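Local coordinates for protein epsin-2 (Saccharomyces cerevisiae, PDB 6ENR) that binds membranes enriched in phosphoinositides through its ENTH domain, the part described here, and is required for endocytosis and for localization of actin, at residues A[34-37]-A[38-41]. Sequence-based numbering, arbitrary orientation.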
ATOM      1  N   PRO A  34       8.256   6.429   0.142  1.00 26.05           N
ATOM      2  CA  PRO A  34       8.951   5.407  -0.644  1.00 26.11           C
ATOM      3  C   PRO A  34       9.364   5.929  -2.011  1.00 25.74           C
ATOM      4  O   PRO A  34       8.545   6.550  -2.695  1.00 25.72           O
ATOM      5  CB  PRO A  34       7.920   4.302  -0.817  1.00 26.05           C
ATOM      6  CG  PRO A  34       6.745   4.697  -0.022  1.00 24.85           C
ATOM      7  CD  PRO A  34       6.859   6.095   0.415  1.00 27.66           C
ATOM      8  N   SER A  35      10.611   5.658  -2.373  1.00 22.99           N
ATOM      9  CA  SER A  35      11.152   6.102  -3.633  1.00 26.35           C
ATOM     10  C   SER A  35      10.561   5.284  -4.783  1.00 24.13           C
ATOM     11  O   SER A  35      10.193   4.121  -4.601  1.00 17.74           O
ATOM     12  CB  SER A  35      12.692   5.942  -3.646  1.00 26.44           C
ATOM     13  OG  SER A  35      13.029   4.571  -3.652  1.00 29.96           O
ATOM     14  N   ILE A  36      10.503   5.900  -5.962  1.00 22.50           N
ATOM     15  CA  ILE A  36      10.035   5.148  -7.145  1.00 25.04           C
ATOM     16  C   ILE A  36      10.948   3.964  -7.409  1.00 20.12           C
ATOM     17  O   ILE A  36      10.518   2.925  -7.887  1.00 22.08           O
ATOM     18  CB  ILE A  36       9.759   6.078  -8.381  1.00 26.72           C
ATOM     19  CG1 ILE A  36       8.510   6.894  -8.101  1.00 30.68           C
ATOM     20  CG2 ILE A  36       9.392   5.290  -9.627  1.00 32.06           C
ATOM     21  CD1 ILE A  36       7.175   6.147  -8.174  1.00 34.22           C
ATOM     22  N   ASP A  37      12.213   4.084  -7.076  1.00 21.25           N
ATOM     23  CA  ASP A  37      13.158   3.031  -7.297  1.00 23.24           C
ATOM     24  C   ASP A  37      12.630   1.799  -6.529  1.00 20.65           C
ATOM     25  O   ASP A  37      12.536   0.710  -7.058  1.00 19.08           O
ATOM     26  CB  ASP A  37      14.562   3.426  -6.772  1.00 27.95           C
ATOM     27  CG  ASP A  37      15.219   4.572  -7.560  1.00 31.85           C
ATOM     28  OD1 ASP A  37      14.607   5.070  -8.541  1.00 38.93           O
ATOM     29  OD2 ASP A  37      16.340   5.006  -7.178  1.00 30.17           O
ATOM     30  N   THR A  38      12.271   2.041  -5.280  1.00 19.11           N
ATOM     31  CA  THR A  38      11.805   1.018  -4.323  1.00 20.37           C
ATOM     32  C   THR A  38      10.459   0.437  -4.745  1.00 17.59           C
ATOM     33  O   THR A  38      10.280  -0.769  -4.661  1.00 15.70           O
ATOM     34  CB  THR A  38      11.668   1.675  -2.919  1.00 22.48           C
ATOM     35  OG1 THR A  38      12.983   2.004  -2.454  1.00 25.75           O
ATOM     36  CG2 THR A  38      10.971   0.775  -1.919  1.00 26.33           C
ATOM     37  N   LEU A  39       9.528   1.308  -5.129  1.00 17.10           N
ATOM     38  CA  LEU A  39       8.164   0.868  -5.586  1.00 17.71           C
ATOM     39  C   LEU A  39       8.292  -0.008  -6.819  1.00 18.54           C
ATOM     40  O   LEU A  39       7.746  -1.127  -6.871  1.00 16.44           O
ATOM     41  CB  LEU A  39       7.298   2.057  -5.891  1.00 20.76           C
ATOM     42  CG  LEU A  39       6.930   2.905  -4.627  1.00 19.50           C
ATOM     43  CD1 LEU A  39       6.283   4.167  -5.072  1.00 21.31           C
ATOM     44  CD2 LEU A  39       5.934   2.230  -3.698  1.00 19.81           C
ATOM     45  N   ASP A  40       9.101   0.423  -7.782  1.00 17.39           N
ATOM     46  CA  ASP A  40       9.266  -0.423  -8.968  1.00 19.74           C
ATOM     47  C   ASP A  40       9.984  -1.768  -8.719  1.00 17.68           C
ATOM     48  O   ASP A  40       9.581  -2.767  -9.299  1.00 16.91           O
ATOM     49  CB  ASP A  40       9.868   0.328 -10.138  1.00 21.49           C
ATOM     50  CG  ASP A  40       9.353  -0.271 -11.455  1.00 25.33           C
ATOM     51  OD1 ASP A  40       8.083  -0.173 -11.790  1.00 27.99           O
ATOM     52  OD2 ASP A  40      10.153  -0.944 -12.049  1.00 24.61           O
ATOM     53  N   ASP A  41      10.893  -1.843  -7.736  1.00 16.96           N
ATOM     54  CA  ASP A  41      11.523  -3.106  -7.426  1.00 19.64           C
ATOM     55  C   ASP A  41      10.478  -4.036  -6.760  1.00 17.39           C
ATOM     56  O   ASP A  41      10.313  -5.184  -7.136  1.00 21.30           O
ATOM     57  CB  ASP A  41      12.694  -2.789  -6.513  1.00 21.04           C
ATOM     58  CG  ASP A  41      13.685  -3.924  -6.370  1.00 27.51           C
ATOM     59  OD1 ASP A  41      13.627  -4.995  -7.038  1.00 28.72           O
ATOM     60  OD2 ASP A  41      14.587  -3.701  -5.559  1.00 25.60           O
TER
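Two hydroxyls meet where a helix begins: Ser35 OG and Thr38 OG1 are hydrogen-bonded at 2.8 Å, and either may be the donor. Ser35 is the N-cap of helix 36-45 in the all-helical ENTH domain, a worked example of how a helix start is closed by the residue just before it. With chi1 at 68°, Ser35 OG sits between its own N and C, 3.1 Å from Thr38 N. Thr38 holds OG1 beside its own backbone N (chi1 -68°), where it meets Ser35 OG, while its side chain also rests on Leu22 and Ala26 of helix 19-26. The main chain winds up at once: Leu39 N gives a nearly straight bond of 2.9 Å to Ser35 O, followed by Asp40 N to Ile36 O at 2.9 Å and a longer, more bent one from Asp41 N to Asp37 O. Two apolar contacts join the start of the helix to its first turn. Leu39 divides its two methyls, CD2 lying 4.1 Å from Pro34 CB and CD1 3.8 Å from Ile36 CD1, and it reaches Val79 and Tyr82 of helix 70-86 as well. Cut back to an alanine, Leu39 would lose both methyls, and Pro34 CB and Ile36 CD1 would probably be left without their leucine contact, with a gap opened beside Val79 and Tyr82. The acids beyond turn to other partners, Asp40 OD1 hydrogen-bonded to Tyr82 OH and OD2 to Gln44 NE2, while Asp41 OD1 forms a salt bridge with Arg45. Near the cap, Leu39 CG comes within 3.5 Å of Ser35 O, the same oxygen that accepts the leucine's N-H.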